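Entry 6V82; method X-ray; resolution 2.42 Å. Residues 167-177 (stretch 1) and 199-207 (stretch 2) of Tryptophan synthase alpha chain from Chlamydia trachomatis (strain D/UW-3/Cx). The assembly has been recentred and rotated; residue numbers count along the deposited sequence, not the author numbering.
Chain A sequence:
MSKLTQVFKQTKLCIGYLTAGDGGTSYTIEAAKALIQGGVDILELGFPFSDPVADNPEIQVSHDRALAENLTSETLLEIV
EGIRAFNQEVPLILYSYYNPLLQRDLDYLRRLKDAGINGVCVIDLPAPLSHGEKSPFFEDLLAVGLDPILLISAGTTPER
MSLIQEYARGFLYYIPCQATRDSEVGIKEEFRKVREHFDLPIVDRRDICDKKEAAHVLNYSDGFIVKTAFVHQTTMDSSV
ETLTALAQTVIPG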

ATOM      1  N   TYR A 167       5.786  38.325 -39.155  1.00 56.15           N
ATOM      2  CA  TYR A 167       6.669  37.250 -39.591  1.00 48.82           C
ATOM      3  C   TYR A 167       6.107  36.380 -40.713  1.00 49.82           C
ATOM      4  O   TYR A 167       6.882  35.664 -41.359  1.00 55.45           O
ATOM      5  CB  TYR A 167       7.031  36.358 -38.397  1.00 45.82           C
ATOM      6  CG  TYR A 167       7.829  37.088 -37.338  1.00 48.54           C
ATOM      7  CD1 TYR A 167       9.104  37.568 -37.619  1.00 49.68           C
ATOM      8  CD2 TYR A 167       7.312  37.304 -36.064  1.00 45.09           C
ATOM      9  CE1 TYR A 167       9.843  38.238 -36.665  1.00 53.49           C
ATOM     10  CE2 TYR A 167       8.046  37.978 -35.098  1.00 50.61           C
ATOM     11  CZ  TYR A 167       9.311  38.442 -35.408  1.00 55.42           C
ATOM     12  OH  TYR A 167      10.061  39.104 -34.469  1.00 58.76           O
ATOM     13  N   ALA A 168       4.804  36.418 -40.974  1.00 45.30           N
ATOM     14  CA  ALA A 168       4.227  35.525 -41.971  1.00 42.05           C
ATOM     15  C   ALA A 168       4.681  35.902 -43.375  1.00 43.59           C
ATOM     16  O   ALA A 168       4.706  37.078 -43.743  1.00 47.58           O
ATOM     17  CB  ALA A 168       2.701  35.548 -41.896  1.00 39.16           C
ATOM     18  N   ARG A 169       5.053  34.888 -44.152  1.00 42.51           N
ATOM     19  CA  ARG A 169       5.397  35.036 -45.561  1.00 42.72           C
ATOM     20  C   ARG A 169       4.843  33.838 -46.320  1.00 41.50           C
ATOM     21  O   ARG A 169       4.546  32.794 -45.737  1.00 42.45           O
ATOM     22  CB  ARG A 169       6.919  35.121 -45.798  1.00 39.00           C
ATOM     23  CG  ARG A 169       7.655  36.222 -45.046  1.00 39.39           C
ATOM     24  CD  ARG A 169       7.301  37.597 -45.579  1.00 42.06           C
ATOM     25  NE  ARG A 169       8.182  38.616 -45.027  1.00 47.69           N
ATOM     26  CZ  ARG A 169       7.926  39.309 -43.922  1.00 51.86           C
ATOM     27  NH1 ARG A 169       6.802  39.097 -43.247  1.00 48.03           N
ATOM     28  NH2 ARG A 169       8.800  40.216 -43.494  1.00 57.76           N
ATOM     29  N   GLY A 170       4.725  33.989 -47.634  1.00 41.98           N
ATOM     30  CA  GLY A 170       4.247  32.900 -48.465  1.00 41.53           C
ATOM     31  C   GLY A 170       2.743  32.686 -48.424  1.00 40.06           C
ATOM     32  O   GLY A 170       2.023  33.121 -49.332  1.00 34.33           O
ATOM     33  N   PHE A 171       2.264  31.993 -47.390  1.00 37.49           N
ATOM     34  CA  PHE A 171       0.836  31.796 -47.177  1.00 34.90           C
ATOM     35  C   PHE A 171       0.630  31.471 -45.707  1.00 34.19           C
ATOM     36  O   PHE A 171       1.575  31.137 -44.987  1.00 31.58           O
ATOM     37  CB  PHE A 171       0.273  30.688 -48.068  1.00 33.83           C
ATOM     38  CG  PHE A 171       0.771  29.319 -47.705  1.00 35.70           C
ATOM     39  CD1 PHE A 171       0.004  28.472 -46.924  1.00 34.33           C
ATOM     40  CD2 PHE A 171       2.018  28.885 -48.133  1.00 37.53           C
ATOM     41  CE1 PHE A 171       0.463  27.209 -46.579  1.00 34.29           C
ATOM     42  CE2 PHE A 171       2.485  27.622 -47.792  1.00 37.86           C
ATOM     43  CZ  PHE A 171       1.701  26.784 -47.013  1.00 35.68           C
ATOM     44  N   LEU A 172      -0.622  31.578 -45.271  1.00 34.96           N
ATOM     45  CA  LEU A 172      -1.020  31.303 -43.896  1.00 35.87           C
ATOM     46  C   LEU A 172      -1.908  30.075 -43.859  1.00 43.55           C
ATOM     47  O   LEU A 172      -2.849  29.956 -44.651  1.00 53.16           O
ATOM     48  CB  LEU A 172      -1.776  32.475 -43.285  1.00 38.88           C
ATOM     49  CG  LEU A 172      -0.932  33.520 -42.581  1.00 49.58           C
ATOM     50  CD1 LEU A 172      -1.823  34.688 -42.205  1.00 55.40           C
ATOM     51  CD2 LEU A 172      -0.281  32.916 -41.351  1.00 44.17           C
ATOM     52  N   TYR A 173      -1.612  29.173 -42.940  1.00 36.61           N
ATOM     53  CA  TYR A 173      -2.547  28.114 -42.628  1.00 36.54           C
ATOM     54  C   TYR A 173      -3.620  28.641 -41.687  1.00 45.41           C
ATOM     55  O   TYR A 173      -3.357  29.466 -40.808  1.00 45.14           O
ATOM     56  CB  TYR A 173      -1.834  26.939 -41.984  1.00 35.05           C
ATOM     57  CG  TYR A 173      -1.154  25.999 -42.938  1.00 35.54           C
ATOM     58  CD1 TYR A 173      -1.867  25.368 -43.941  1.00 40.28           C
ATOM     59  CD2 TYR A 173       0.194  25.694 -42.796  1.00 35.40           C
ATOM     60  CE1 TYR A 173      -1.252  24.484 -44.799  1.00 40.85           C
ATOM     61  CE2 TYR A 173       0.816  24.808 -43.641  1.00 36.93           C
ATOM     62  CZ  TYR A 173       0.088  24.205 -44.643  1.00 41.37           C
ATOM     63  OH  TYR A 173       0.702  23.321 -45.500  1.00 43.36           O
ATOM     64  N   TYR A 174      -4.837  28.147 -41.877  1.00 46.27           N
ATOM     65  CA  TYR A 174      -5.991  28.553 -41.094  1.00 46.63           C
ATOM     66  C   TYR A 174      -6.676  27.309 -40.556  1.00 49.21           C
ATOM     67  O   TYR A 174      -6.919  26.363 -41.311  1.00 49.37           O
ATOM     68  CB  TYR A 174      -6.953  29.376 -41.947  1.00 48.09           C
ATOM     69  CG  TYR A 174      -8.021  30.041 -41.146  1.00 59.52           C
ATOM     70  CD1 TYR A 174      -9.226  29.398 -40.906  1.00 65.03           C
ATOM     71  CD2 TYR A 174      -7.826  31.306 -40.611  1.00 64.62           C
ATOM     72  CE1 TYR A 174     -10.214  29.992 -40.163  1.00 72.32           C
ATOM     73  CE2 TYR A 174      -8.815  31.919 -39.860  1.00 71.69           C
ATOM     74  CZ  TYR A 174     -10.013  31.251 -39.640  1.00 76.43           C
ATOM     75  OH  TYR A 174     -11.019  31.830 -38.894  1.00 78.83           O
ATOM     76  N   ILE A 175      -6.967  27.299 -39.257  1.00 59.87           N
ATOM     77  CA  ILE A 175      -7.665  26.178 -38.623  1.00 70.76           C
ATOM     78  C   ILE A 175      -9.044  26.645 -38.181  1.00 83.95           C
ATOM     79  O   ILE A 175      -9.183  27.163 -37.066  1.00 85.05           O
ATOM     80  CB  ILE A 175      -6.896  25.626 -37.414  1.00 66.05           C
ATOM     81  CG1 ILE A 175      -5.390  25.707 -37.634  1.00 65.17           C
ATOM     82  CG2 ILE A 175      -7.318  24.197 -37.144  1.00 65.49           C
ATOM     83  CD1 ILE A 175      -4.599  25.363 -36.400  1.00 65.98           C
ATOM     84  N   PRO A 176     -10.077  26.487 -38.996  1.00 99.39           N
ATOM     85  CA  PRO A 176     -11.395  27.029 -38.644  1.00108.76           C
ATOM     86  C   PRO A 176     -12.137  26.145 -37.647  1.00106.69           C
ATOM     87  O   PRO A 176     -11.699  25.048 -37.296  1.00108.60           O
ATOM     88  CB  PRO A 176     -12.123  27.087 -39.990  1.00113.82           C
ATOM     89  CG  PRO A 176     -11.475  26.020 -40.807  1.00109.74           C
ATOM     90  CD  PRO A 176     -10.044  25.926 -40.358  1.00102.01           C
ATOM     91  N   CYS A 177     -13.279  26.665 -37.191  1.00101.92           N
ATOM     92  CA  CYS A 177     -14.176  26.008 -36.234  1.00 99.91           C
ATOM     93  C   CYS A 177     -14.283  24.500 -36.428  1.00 96.62           C
ATOM     94  O   CYS A 177     -15.282  24.010 -36.956  1.00 98.28           O
ATOM     95  CB  CYS A 177     -15.583  26.618 -36.325  1.00103.51           C
ATOM     96  SG  CYS A 177     -15.941  27.977 -35.180  1.00108.41           S
ATOM     97  N   ASP A 199      -3.231  39.953 -46.712  1.00 62.39           N
ATOM     98  CA  ASP A 199      -2.828  39.951 -48.123  1.00 64.72           C
ATOM     99  C   ASP A 199      -1.793  38.853 -48.394  1.00 62.52           C
ATOM    100  O   ASP A 199      -0.681  39.095 -48.874  1.00 61.51           O
ATOM    101  CB  ASP A 199      -2.315  41.324 -48.555  1.00 67.93           C
ATOM    102  CG  ASP A 199      -2.293  41.486 -50.064  1.00 73.63           C
ATOM    103  OD1 ASP A 199      -3.366  41.370 -50.701  1.00 75.70           O
ATOM    104  OD2 ASP A 199      -1.200  41.727 -50.617  1.00 76.07           O
ATOM    105  N   LEU A 200      -2.167  37.634 -48.030  1.00 57.74           N
ATOM    106  CA  LEU A 200      -1.450  36.400 -48.296  1.00 50.18           C
ATOM    107  C   LEU A 200      -2.507  35.344 -48.575  1.00 51.19           C
ATOM    108  O   LEU A 200      -3.645  35.474 -48.107  1.00 54.56           O
ATOM    109  CB  LEU A 200      -0.581  35.959 -47.102  1.00 48.42           C
ATOM    110  CG  LEU A 200       0.693  36.714 -46.701  1.00 50.77           C
ATOM    111  CD1 LEU A 200       1.263  36.141 -45.403  1.00 52.32           C
ATOM    112  CD2 LEU A 200       1.747  36.667 -47.810  1.00 43.39           C
ATOM    113  N   PRO A 201      -2.176  34.304 -49.340  1.00 48.09           N
ATOM    114  CA  PRO A 201      -3.130  33.198 -49.495  1.00 47.35           C
ATOM    115  C   PRO A 201      -3.383  32.521 -48.154  1.00 47.31           C
ATOM    116  O   PRO A 201      -2.475  32.369 -47.331  1.00 39.60           O
ATOM    117  CB  PRO A 201      -2.437  32.256 -50.488  1.00 42.99           C
ATOM    118  CG  PRO A 201      -1.329  33.064 -51.098  1.00 42.80           C
ATOM    119  CD  PRO A 201      -0.924  34.059 -50.067  1.00 45.78           C
ATOM    120  N   ILE A 202      -4.639  32.139 -47.924  1.00 38.21           N
ATOM    121  CA  ILE A 202      -5.054  31.480 -46.692  1.00 37.99           C
ATOM    122  C   ILE A 202      -5.478  30.066 -47.056  1.00 45.47           C
ATOM    123  O   ILE A 202      -6.377  29.876 -47.887  1.00 46.03           O
ATOM    124  CB  ILE A 202      -6.196  32.232 -45.997  1.00 40.89           C
ATOM    125  CG1 ILE A 202      -5.880  33.721 -45.917  1.00 44.00           C
ATOM    126  CG2 ILE A 202      -6.408  31.687 -44.609  1.00 42.20           C
ATOM    127  CD1 ILE A 202      -4.621  34.028 -45.169  1.00 46.17           C
ATOM    128  N   VAL A 203      -4.834  29.077 -46.445  1.00 38.85           N
ATOM    129  CA  VAL A 203      -5.081  27.676 -46.757  1.00 37.84           C
ATOM    130  C   VAL A 203      -5.714  27.001 -45.549  1.00 44.81           C
ATOM    131  O   VAL A 203      -5.166  27.056 -44.441  1.00 43.61           O
ATOM    132  CB  VAL A 203      -3.788  26.953 -47.176  1.00 37.96           C
ATOM    133  CG1 VAL A 203      -4.055  25.464 -47.391  1.00 31.21           C
ATOM    134  CG2 VAL A 203      -3.226  27.593 -48.428  1.00 31.59           C
ATOM    135  N   ASP A 204      -6.870  26.369 -45.773  1.00 46.61           N
ATOM    136  CA  ASP A 204      -7.504  25.525 -44.768  1.00 45.31           C
ATOM    137  C   ASP A 204      -6.594  24.351 -44.414  1.00 47.59           C
ATOM    138  O   ASP A 204      -6.249  23.528 -45.274  1.00 45.87           O
ATOM    139  CB  ASP A 204      -8.850  25.024 -45.296  1.00 46.08           C
ATOM    140  CG  ASP A 204      -9.765  24.482 -44.197  1.00 49.77           C
ATOM    141  OD1 ASP A 204      -9.263  23.850 -43.240  1.00 43.98           O
ATOM    142  OD2 ASP A 204     -10.999  24.689 -44.304  1.00 53.37           O
ATOM    143  N   ARG A 205      -6.226  24.270 -43.137  1.00 45.65           N
ATOM    144  CA  ARG A 205      -5.284  23.287 -42.617  1.00 45.94           C
ATOM    145  C   ARG A 205      -5.900  21.900 -42.429  1.00 50.31           C
ATOM    146  O   ARG A 205      -5.179  20.957 -42.090  1.00 45.75           O
ATOM    147  CB  ARG A 205      -4.715  23.820 -41.293  1.00 46.35           C
ATOM    148  CG  ARG A 205      -3.646  22.982 -40.580  1.00 46.45           C
ATOM    149  CD  ARG A 205      -2.357  22.844 -41.365  1.00 40.20           C
ATOM    150  NE  ARG A 205      -1.358  22.089 -40.607  1.00 39.02           N
ATOM    151  CZ  ARG A 205      -0.201  21.645 -41.105  1.00 40.53           C
ATOM    152  NH1 ARG A 205       0.128  21.882 -42.380  1.00 37.34           N
ATOM    153  NH2 ARG A 205       0.632  20.956 -40.326  1.00 38.23           N
ATOM    154  N   ARG A 206      -7.201  21.729 -42.659  1.00 56.19           N
ATOM    155  CA  ARG A 206      -7.825  20.450 -42.347  1.00 49.67           C
ATOM    156  C   ARG A 206      -7.367  19.355 -43.309  1.00 49.81           C
ATOM    157  O   ARG A 206      -7.036  19.603 -44.472  1.00 52.76           O
ATOM    158  CB  ARG A 206      -9.343  20.575 -42.367  1.00 48.75           C
ATOM    159  CG  ARG A 206     -10.001  20.447 -43.725  1.00 51.43           C
ATOM    160  CD  ARG A 206     -11.518  20.378 -43.550  1.00 61.81           C
ATOM    161  NE  ARG A 206     -12.146  21.698 -43.458  1.00 71.65           N
ATOM    162  CZ  ARG A 206     -12.294  22.409 -42.339  1.00 75.57           C
ATOM    163  NH1 ARG A 206     -12.886  23.593 -42.394  1.00 75.56           N
ATOM    164  NH2 ARG A 206     -11.856  21.951 -41.171  1.00 77.07           N
ATOM    165  N   ASP A 207      -7.338  18.131 -42.798  1.00 51.31           N
ATOM    166  CA  ASP A 207      -6.819  17.001 -43.555  1.00 49.93           C
ATOM    167  C   ASP A 207      -7.838  16.564 -44.595  1.00 50.05           C
ATOM    168  O   ASP A 207      -8.947  16.145 -44.252  1.00 58.42           O
ATOM    169  CB  ASP A 207      -6.487  15.852 -42.607  1.00 51.29           C
ATOM    170  CG  ASP A 207      -5.675  14.750 -43.270  1.00 53.97           C
ATOM    171  OD1 ASP A 207      -5.276  14.881 -44.451  1.00 52.41           O
ATOM    172  OD2 ASP A 207      -5.446  13.731 -42.588  1.00 54.53           O
TER

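Two parallel strands, paired L172 with I202, Y173 with V203 and Y174 with D204, carry this contact, and the three residues that cover the most surface are R205, L200 and Y173. The backbone sets the frame. Four hydrogen bonds alternate between the two stretches in the pattern of parallel neighbours: L172 N gives to P201 O at 2.9 Å, V203 N to L172 O at 2.8 Å, Y174 N to V203 O at 2.8 Å, and R205 N to Y174 O at 2.9 Å. Between them, CA-H...O contacts add to the seam, I202 CA to L172 O and Y173 CA to V203 O, each 3.4 Å. P201 accepts through its O but has no N-H to give G170 O, which is met instead by P201 CD at 3.2 Å, and the ladder has no rung there.

R205 covers the largest area, and it does so as a long arm bent at chi2 (p), rather than as a charged tip alone. With chi1 t and chi3 t on either side of that bend, its chain passes over one face of the Y173 ring. R205 CD lies 3.8 Å from the ring centroid of Y173, a CH-pi contact, and CZ of R205 lies 4.4 Å from the same centroid, 18° off the ring normal, a cation-pi contact. Methylene and guanidinium thus share one aromatic face. The nearest atoms, R205 NH1 and Y173 CZ, are 3.2 Å apart, yet the tyrosine hydroxyl is no hydrogen-bond partner of this arginine; Y173 OH and R205 NH1 are both satisfied elsewhere in the structure.

Y173 serves a second neighbour with the same ring. Y173 CE1 meets CG1 of V203 at 3.9 Å, on the sheet face that these paired residues share. A beta-branched valine suits a strand position, and here both of its methyls find aromatic partners: CG2 of V203 also touches CD1 of F171 at 3.7 Å. The ring of F171, chi1 p, therefore extends the aromatic cover toward the start of the strand, while F171 CB packs on P201 CB at 4.0 Å.

L200 anchors the other end. Its CB points toward stretch 1, and L200 CD1 reaches A168 CB at 3.8 Å and L172 CG at 4.4 Å. The small alanine sits close to this methyl, just after its helix ends. G170, at phi 78°, takes a conformation that favours glycine.

On the face of L172, Y174, I202 and D204, isoleucine bridges two residues: I202 CD1 packs on L172 CB at 3.7 Å and I202 CG2 on Y174 CB at 3.6 Å. Past the last bridge, R206 turns back to D204, with NH1 of R206 2.9 Å from OD2 of D204 in a salt bridge and R206 N bonded to D204 OD1 at 3.0 Å. R206 NH1 also lies 3.2 Å from P176 CG, in a poorly ordered residue.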